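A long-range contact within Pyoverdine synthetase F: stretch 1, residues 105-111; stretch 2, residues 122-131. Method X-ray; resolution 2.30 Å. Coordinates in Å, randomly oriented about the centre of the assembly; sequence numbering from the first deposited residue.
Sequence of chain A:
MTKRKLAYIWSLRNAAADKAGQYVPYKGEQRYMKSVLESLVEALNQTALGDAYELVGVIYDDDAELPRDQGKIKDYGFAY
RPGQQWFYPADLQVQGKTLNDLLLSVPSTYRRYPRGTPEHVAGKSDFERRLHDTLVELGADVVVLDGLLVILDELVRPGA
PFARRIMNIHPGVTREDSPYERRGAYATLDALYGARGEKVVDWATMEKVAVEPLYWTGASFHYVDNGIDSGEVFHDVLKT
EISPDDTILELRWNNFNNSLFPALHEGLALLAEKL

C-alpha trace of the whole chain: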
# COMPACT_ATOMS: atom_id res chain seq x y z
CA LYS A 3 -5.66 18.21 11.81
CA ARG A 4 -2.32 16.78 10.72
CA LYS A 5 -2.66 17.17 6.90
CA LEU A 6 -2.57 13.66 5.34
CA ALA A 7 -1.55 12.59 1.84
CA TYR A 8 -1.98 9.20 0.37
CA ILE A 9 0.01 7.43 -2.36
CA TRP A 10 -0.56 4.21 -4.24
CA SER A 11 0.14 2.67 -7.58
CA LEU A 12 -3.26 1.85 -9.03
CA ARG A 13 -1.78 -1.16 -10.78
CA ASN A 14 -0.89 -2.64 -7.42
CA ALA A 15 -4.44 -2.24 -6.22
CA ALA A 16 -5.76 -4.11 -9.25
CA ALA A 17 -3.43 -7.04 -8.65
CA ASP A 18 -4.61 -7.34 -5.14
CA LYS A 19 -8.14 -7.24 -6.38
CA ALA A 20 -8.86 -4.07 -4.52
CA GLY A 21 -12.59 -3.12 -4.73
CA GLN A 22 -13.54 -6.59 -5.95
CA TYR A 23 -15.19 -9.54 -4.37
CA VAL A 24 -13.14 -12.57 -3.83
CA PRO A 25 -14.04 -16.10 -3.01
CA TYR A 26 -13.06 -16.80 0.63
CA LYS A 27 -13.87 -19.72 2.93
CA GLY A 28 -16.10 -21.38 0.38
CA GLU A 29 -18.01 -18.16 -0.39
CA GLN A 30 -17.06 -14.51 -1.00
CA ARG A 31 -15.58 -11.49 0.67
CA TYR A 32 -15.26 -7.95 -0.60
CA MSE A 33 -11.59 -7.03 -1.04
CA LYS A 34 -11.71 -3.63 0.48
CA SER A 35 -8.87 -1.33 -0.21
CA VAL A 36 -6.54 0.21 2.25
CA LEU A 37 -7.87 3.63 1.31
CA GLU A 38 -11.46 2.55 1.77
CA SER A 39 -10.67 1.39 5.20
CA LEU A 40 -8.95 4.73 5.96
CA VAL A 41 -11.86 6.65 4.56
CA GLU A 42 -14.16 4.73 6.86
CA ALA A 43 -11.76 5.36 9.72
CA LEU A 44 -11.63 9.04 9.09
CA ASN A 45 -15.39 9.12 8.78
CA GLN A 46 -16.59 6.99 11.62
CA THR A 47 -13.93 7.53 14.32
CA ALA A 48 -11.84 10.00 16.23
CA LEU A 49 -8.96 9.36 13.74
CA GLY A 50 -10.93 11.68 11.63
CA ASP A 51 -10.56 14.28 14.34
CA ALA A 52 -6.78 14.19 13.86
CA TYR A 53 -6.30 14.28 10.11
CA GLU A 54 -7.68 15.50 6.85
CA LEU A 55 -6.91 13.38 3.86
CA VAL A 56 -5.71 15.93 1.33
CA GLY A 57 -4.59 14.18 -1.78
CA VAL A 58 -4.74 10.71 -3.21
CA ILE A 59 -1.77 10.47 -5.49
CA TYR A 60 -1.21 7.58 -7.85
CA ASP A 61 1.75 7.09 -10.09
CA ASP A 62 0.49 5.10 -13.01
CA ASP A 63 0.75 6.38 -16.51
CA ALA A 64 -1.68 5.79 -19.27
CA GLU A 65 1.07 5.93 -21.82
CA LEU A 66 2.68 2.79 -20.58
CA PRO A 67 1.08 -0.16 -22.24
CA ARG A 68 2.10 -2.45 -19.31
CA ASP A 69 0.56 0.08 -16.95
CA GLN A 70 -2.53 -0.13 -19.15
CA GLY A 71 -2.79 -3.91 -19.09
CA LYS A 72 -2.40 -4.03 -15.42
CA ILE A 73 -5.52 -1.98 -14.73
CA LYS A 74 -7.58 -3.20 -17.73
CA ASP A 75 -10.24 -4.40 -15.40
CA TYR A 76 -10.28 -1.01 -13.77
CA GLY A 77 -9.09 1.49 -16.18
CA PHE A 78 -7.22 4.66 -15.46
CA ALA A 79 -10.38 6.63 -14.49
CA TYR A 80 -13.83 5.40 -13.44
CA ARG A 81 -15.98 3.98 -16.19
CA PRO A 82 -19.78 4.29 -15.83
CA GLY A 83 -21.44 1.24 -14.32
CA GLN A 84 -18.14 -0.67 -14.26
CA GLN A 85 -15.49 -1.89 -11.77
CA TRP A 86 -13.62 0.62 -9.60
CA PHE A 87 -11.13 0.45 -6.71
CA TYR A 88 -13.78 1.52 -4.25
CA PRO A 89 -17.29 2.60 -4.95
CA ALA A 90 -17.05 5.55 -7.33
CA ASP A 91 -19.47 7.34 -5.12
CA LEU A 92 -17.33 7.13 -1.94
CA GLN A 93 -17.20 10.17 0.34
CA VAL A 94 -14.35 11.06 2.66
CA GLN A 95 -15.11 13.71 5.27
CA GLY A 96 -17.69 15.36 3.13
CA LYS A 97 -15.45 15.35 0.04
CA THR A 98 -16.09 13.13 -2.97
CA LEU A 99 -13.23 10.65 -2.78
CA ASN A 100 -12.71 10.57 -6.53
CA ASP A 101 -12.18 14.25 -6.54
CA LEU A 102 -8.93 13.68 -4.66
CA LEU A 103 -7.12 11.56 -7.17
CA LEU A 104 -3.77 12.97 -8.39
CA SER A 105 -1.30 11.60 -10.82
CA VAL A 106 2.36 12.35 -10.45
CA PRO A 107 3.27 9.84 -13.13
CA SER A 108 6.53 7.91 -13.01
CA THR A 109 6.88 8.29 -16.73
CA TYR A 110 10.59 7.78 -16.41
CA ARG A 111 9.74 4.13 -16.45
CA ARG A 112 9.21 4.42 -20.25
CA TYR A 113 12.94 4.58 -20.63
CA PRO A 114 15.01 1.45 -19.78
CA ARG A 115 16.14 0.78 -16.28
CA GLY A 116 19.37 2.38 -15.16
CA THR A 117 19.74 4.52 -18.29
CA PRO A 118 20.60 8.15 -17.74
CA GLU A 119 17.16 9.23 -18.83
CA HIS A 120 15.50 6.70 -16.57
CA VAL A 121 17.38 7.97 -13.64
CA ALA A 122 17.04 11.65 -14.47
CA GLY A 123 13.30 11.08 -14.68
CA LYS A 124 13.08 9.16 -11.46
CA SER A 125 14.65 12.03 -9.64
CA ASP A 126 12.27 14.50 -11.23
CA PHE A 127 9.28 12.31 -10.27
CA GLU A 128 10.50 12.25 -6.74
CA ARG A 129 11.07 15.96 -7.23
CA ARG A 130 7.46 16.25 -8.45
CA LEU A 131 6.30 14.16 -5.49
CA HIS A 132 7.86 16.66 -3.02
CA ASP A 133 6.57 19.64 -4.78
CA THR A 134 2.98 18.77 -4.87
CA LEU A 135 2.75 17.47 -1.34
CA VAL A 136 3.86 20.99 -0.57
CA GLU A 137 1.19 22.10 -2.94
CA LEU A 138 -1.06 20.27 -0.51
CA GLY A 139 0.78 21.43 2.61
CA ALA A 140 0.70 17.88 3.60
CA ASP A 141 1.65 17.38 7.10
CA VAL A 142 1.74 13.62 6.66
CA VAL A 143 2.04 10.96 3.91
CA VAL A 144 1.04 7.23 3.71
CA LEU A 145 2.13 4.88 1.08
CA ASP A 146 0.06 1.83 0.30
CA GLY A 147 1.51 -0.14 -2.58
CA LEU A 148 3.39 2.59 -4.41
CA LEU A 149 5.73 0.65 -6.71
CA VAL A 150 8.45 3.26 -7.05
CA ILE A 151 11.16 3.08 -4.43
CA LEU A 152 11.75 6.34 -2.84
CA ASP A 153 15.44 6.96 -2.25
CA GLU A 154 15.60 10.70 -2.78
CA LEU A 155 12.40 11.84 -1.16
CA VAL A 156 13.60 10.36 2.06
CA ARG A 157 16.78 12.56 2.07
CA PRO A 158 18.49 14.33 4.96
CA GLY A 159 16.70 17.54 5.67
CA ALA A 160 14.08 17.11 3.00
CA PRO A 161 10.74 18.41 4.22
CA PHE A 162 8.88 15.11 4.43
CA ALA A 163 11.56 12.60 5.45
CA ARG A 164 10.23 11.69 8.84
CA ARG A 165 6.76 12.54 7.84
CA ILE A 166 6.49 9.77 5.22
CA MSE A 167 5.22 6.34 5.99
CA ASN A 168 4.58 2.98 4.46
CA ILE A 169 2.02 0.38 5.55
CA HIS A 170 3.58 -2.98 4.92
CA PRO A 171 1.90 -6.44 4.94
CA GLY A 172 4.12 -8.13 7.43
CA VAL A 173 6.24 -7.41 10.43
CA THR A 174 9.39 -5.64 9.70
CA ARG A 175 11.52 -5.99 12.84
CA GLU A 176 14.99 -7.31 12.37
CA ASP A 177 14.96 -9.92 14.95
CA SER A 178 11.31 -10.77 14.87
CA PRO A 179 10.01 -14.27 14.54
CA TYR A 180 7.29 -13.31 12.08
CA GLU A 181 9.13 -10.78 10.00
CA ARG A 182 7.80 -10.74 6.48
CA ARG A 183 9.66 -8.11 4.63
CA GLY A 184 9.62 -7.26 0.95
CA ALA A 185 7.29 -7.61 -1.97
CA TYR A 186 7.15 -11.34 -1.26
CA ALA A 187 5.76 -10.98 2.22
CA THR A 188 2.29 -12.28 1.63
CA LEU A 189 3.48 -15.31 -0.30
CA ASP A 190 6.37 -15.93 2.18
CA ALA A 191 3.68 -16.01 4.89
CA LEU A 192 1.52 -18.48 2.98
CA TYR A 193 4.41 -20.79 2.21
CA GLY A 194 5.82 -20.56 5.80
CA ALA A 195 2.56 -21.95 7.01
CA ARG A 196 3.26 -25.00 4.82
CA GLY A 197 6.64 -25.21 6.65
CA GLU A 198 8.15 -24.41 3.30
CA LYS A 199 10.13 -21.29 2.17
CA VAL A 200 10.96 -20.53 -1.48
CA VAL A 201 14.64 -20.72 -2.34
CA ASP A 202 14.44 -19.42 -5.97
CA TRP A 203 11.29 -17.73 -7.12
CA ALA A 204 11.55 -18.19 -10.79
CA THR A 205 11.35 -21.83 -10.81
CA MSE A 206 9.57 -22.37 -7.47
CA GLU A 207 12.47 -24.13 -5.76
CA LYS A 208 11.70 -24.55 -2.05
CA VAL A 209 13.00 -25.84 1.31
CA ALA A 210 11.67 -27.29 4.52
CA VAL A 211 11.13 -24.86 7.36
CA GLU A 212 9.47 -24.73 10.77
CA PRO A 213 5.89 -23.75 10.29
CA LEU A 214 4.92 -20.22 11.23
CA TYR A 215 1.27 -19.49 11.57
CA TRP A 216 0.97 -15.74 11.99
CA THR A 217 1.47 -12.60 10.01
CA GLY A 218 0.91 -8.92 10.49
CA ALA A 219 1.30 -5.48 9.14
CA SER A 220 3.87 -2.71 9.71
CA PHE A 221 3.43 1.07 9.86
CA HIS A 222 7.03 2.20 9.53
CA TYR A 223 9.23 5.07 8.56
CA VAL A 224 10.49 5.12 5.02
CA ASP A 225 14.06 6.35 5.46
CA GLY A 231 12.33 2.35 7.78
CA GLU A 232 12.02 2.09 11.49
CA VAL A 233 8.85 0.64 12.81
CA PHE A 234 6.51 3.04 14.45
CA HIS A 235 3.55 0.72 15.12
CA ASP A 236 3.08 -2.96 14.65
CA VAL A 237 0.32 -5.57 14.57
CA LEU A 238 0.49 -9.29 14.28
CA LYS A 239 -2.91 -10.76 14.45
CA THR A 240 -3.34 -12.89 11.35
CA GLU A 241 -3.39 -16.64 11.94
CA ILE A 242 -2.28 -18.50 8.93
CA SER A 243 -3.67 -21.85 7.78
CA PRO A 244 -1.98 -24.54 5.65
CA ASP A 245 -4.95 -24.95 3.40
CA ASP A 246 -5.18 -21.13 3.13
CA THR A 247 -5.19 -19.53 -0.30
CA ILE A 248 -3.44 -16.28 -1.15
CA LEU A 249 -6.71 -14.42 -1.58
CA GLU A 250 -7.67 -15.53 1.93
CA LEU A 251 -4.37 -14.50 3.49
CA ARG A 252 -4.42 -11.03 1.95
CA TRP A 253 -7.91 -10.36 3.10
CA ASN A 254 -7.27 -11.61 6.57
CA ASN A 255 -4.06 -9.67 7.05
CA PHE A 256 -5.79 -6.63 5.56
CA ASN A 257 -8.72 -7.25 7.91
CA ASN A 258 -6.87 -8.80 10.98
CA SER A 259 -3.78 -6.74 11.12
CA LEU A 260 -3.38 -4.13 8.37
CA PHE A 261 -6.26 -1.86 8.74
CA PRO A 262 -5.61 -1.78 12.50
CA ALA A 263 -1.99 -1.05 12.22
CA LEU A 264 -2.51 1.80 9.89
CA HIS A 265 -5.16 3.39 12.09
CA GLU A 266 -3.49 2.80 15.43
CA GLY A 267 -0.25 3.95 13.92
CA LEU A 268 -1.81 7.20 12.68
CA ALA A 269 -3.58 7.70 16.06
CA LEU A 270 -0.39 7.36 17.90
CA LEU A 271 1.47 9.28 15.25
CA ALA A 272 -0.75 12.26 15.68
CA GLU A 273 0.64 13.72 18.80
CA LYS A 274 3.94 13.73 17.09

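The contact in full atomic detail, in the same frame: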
# COMPACT_ATOMS: atom_id res chain seq x y z
N SER A 105 -2.29 12.41 -10.23
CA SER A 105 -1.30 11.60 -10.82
C SER A 105 -0.03 12.38 -10.87
O SER A 105 -0.04 13.48 -11.36
CB SER A 105 -1.63 11.18 -12.23
OG SER A 105 -0.83 10.09 -12.62
N VAL A 106 1.04 11.79 -10.38
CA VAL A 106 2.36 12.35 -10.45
C VAL A 106 3.04 11.17 -11.15
O VAL A 106 3.79 10.47 -10.56
CB VAL A 106 2.98 12.66 -9.11
CG1 VAL A 106 4.47 12.76 -9.23
CG2 VAL A 106 2.43 13.91 -8.57
N PRO A 107 2.79 11.03 -12.44
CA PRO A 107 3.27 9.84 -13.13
C PRO A 107 4.76 9.58 -13.22
O PRO A 107 5.46 10.42 -13.60
CB PRO A 107 2.68 10.00 -14.52
CG PRO A 107 1.65 11.03 -14.40
CD PRO A 107 2.11 11.94 -13.35
N SER A 108 5.18 8.37 -12.88
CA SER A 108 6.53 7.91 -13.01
C SER A 108 6.77 7.41 -14.40
O SER A 108 7.05 6.27 -14.62
CB SER A 108 6.88 6.78 -12.04
OG SER A 108 5.99 5.75 -11.99
N THR A 109 6.66 8.37 -15.29
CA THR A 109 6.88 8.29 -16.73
C THR A 109 8.29 7.85 -17.12
O THR A 109 8.45 7.12 -18.01
CB THR A 109 6.63 9.62 -17.31
OG1 THR A 109 7.31 10.60 -16.54
CG2 THR A 109 5.24 9.84 -17.27
N TYR A 110 9.24 8.14 -16.27
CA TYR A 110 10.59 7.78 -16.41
C TYR A 110 10.70 6.31 -16.62
O TYR A 110 11.66 5.91 -17.16
CB TYR A 110 11.38 8.18 -15.16
CG TYR A 110 11.20 7.32 -13.92
CD1 TYR A 110 11.89 6.15 -13.80
CD2 TYR A 110 10.39 7.70 -12.89
CE1 TYR A 110 11.77 5.37 -12.71
CE2 TYR A 110 10.25 6.93 -11.77
CZ TYR A 110 10.95 5.75 -11.69
OH TYR A 110 10.83 4.92 -10.65
N ARG A 111 9.74 5.54 -16.21
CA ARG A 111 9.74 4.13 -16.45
C ARG A 111 9.66 3.74 -17.95
O ARG A 111 10.01 2.68 -18.27
CB ARG A 111 8.68 3.44 -15.62
CG ARG A 111 8.96 3.30 -14.15
CD ARG A 111 7.85 2.64 -13.43
NE ARG A 111 6.59 3.30 -13.60
CZ ARG A 111 5.48 2.77 -14.05
NH1 ARG A 111 5.42 1.55 -14.38
NH2 ARG A 111 4.43 3.49 -14.13
N ALA A 122 17.37 10.25 -14.55
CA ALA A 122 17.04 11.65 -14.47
C ALA A 122 15.55 11.84 -14.26
O ALA A 122 15.18 12.72 -13.57
CB ALA A 122 17.48 12.37 -15.67
N GLY A 123 14.72 11.06 -14.90
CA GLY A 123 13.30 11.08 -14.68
C GLY A 123 12.86 10.65 -13.30
O GLY A 123 12.01 11.25 -12.75
N LYS A 124 13.45 9.60 -12.77
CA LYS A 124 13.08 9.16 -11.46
C LYS A 124 13.31 10.27 -10.46
O LYS A 124 12.45 10.53 -9.68
CB LYS A 124 13.90 7.96 -11.05
CG LYS A 124 13.43 7.23 -9.83
CD LYS A 124 14.17 5.92 -9.65
CE LYS A 124 13.75 5.08 -8.49
NZ LYS A 124 14.26 5.71 -7.32
N SER A 125 14.43 10.95 -10.53
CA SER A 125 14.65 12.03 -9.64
C SER A 125 13.62 13.10 -9.84
O SER A 125 13.12 13.57 -8.88
CB SER A 125 16.05 12.64 -9.82
OG SER A 125 16.19 13.88 -9.17
N ASP A 126 13.28 13.47 -11.04
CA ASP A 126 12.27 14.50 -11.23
C ASP A 126 10.88 14.11 -10.70
O ASP A 126 10.14 14.95 -10.31
CB ASP A 126 12.25 14.96 -12.68
CG ASP A 126 11.47 16.19 -12.90
OD1 ASP A 126 11.96 17.25 -12.66
OD2 ASP A 126 10.38 16.12 -13.36
N PHE A 127 10.51 12.84 -10.81
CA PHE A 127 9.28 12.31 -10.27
C PHE A 127 9.29 12.42 -8.76
O PHE A 127 8.34 12.86 -8.18
CB PHE A 127 9.13 10.89 -10.67
CG PHE A 127 8.28 10.10 -9.75
CD1 PHE A 127 6.93 10.24 -9.76
CD2 PHE A 127 8.83 9.19 -8.90
CE1 PHE A 127 6.14 9.50 -8.96
CE2 PHE A 127 8.04 8.43 -8.10
CZ PHE A 127 6.69 8.59 -8.13
N GLU A 128 10.37 12.02 -8.14
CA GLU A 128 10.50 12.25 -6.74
C GLU A 128 10.46 13.76 -6.53
O GLU A 128 9.85 14.20 -5.60
CB GLU A 128 11.79 11.71 -6.17
CG GLU A 128 12.06 10.28 -6.49
CD GLU A 128 12.88 9.59 -5.45
OE1 GLU A 128 12.50 9.65 -4.30
OE2 GLU A 128 13.87 8.96 -5.76
N ARG A 129 11.11 14.54 -7.38
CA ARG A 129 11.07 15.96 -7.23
C ARG A 129 9.64 16.48 -7.36
O ARG A 129 9.27 17.31 -6.62
CB ARG A 129 11.99 16.61 -8.18
CG ARG A 129 12.08 18.08 -7.95
CD ARG A 129 10.99 18.88 -8.65
NE ARG A 129 10.97 18.68 -10.06
CZ ARG A 129 9.98 19.08 -10.84
NH1 ARG A 129 8.94 19.66 -10.33
NH2 ARG A 129 10.02 18.84 -12.12
N ARG A 130 8.89 15.96 -8.32
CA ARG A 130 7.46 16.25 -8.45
C ARG A 130 6.65 15.69 -7.27
O ARG A 130 5.62 16.21 -6.98
CB ARG A 130 6.89 15.67 -9.72
CG ARG A 130 6.85 16.59 -10.90
CD ARG A 130 6.22 15.97 -12.13
NE ARG A 130 6.74 14.66 -12.52
CZ ARG A 130 6.02 13.66 -13.01
NH1 ARG A 130 4.74 13.77 -13.16
NH2 ARG A 130 6.60 12.54 -13.32
N LEU A 131 7.02 14.59 -6.66
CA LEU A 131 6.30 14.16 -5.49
C LEU A 131 6.35 15.22 -4.37
O LEU A 131 5.34 15.62 -3.88
CB LEU A 131 6.82 12.80 -4.99
CG LEU A 131 6.57 11.55 -5.82
CD1 LEU A 131 7.00 10.30 -5.14
CD2 LEU A 131 5.13 11.39 -6.17

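Stretch 1 runs antiparallel to the helix of stretch 2, as the CA register establishes: V106 lies nearest L131 (6.6 Å between CA atoms), S108 nearest F127 (5.9 Å) and Y110 nearest G123 (4.6 Å). The two backbones therefore converge toward the Y110 end, and together the stretches bury 445 Å².

S105 makes no contact, so the interface begins at V106. Its CG1 lies 3.4 Å from L131 CD2 and 3.6 Å from F127 CD1, an apolar cluster at a buried residue. The same CG1 sits over one face of the R130 guanidinium, while its nearest approach to the R130 side chain is 3.8 Å, to CB. V106 O approaches F127 CE1 at 3.0 Å near the plane of the ring, where the carbonyl oxygen meets the electropositive ring edge.

At P107 the CA-to-CB bond points away from the helix, and the backbone carbonyl supplies the polar link. R130 NH2 donates to P107 O at 2.4 Å with an N-H...O angle of 153°. The angle supports a hydrogen bond, but the distance is very short and its exact value deserves caution at 2.30 Å resolution. This hydrogen bond joins the two stretches. P107 O also accepts from T109 N within the turn (2.9 Å between those atoms), so one carbonyl ties the local fold to the helix. The proline ring itself comes within 3.2 Å of the arginine (P107 CD to R130 NH1).

S108 covers the F127 ring: its CB is 4.1 Å from the ring centroid and only 7° off the normal, the geometry of a CH-pi contact. Its hydroxyl is engaged within its own stretch, where R111 NE donates to S108 OG at 3.0 Å (149°).

The CA-to-CB bond of Y110 points toward the helix, and the residue has the largest covered area here, 102 Å². K124 CB stands 3.6 Å from the Y110 ring centroid, 6° off the normal, so the aliphatic base of the lysine packs on the ring face while its end leads away. At the ring edge, Y110 CE2 meets F127 CD2 at 3.9 Å; the two rings are oblique, with planes at 46° and centroids 6.0 Å apart. The close backbone approach depends on G123: Y110 CB reaches G123 C at 3.4 Å, and an ideal CB on that glycine would fall 2.4 Å from Y110 CB, a clash. R111, although in the same 3-10 segment, does not touch the helix.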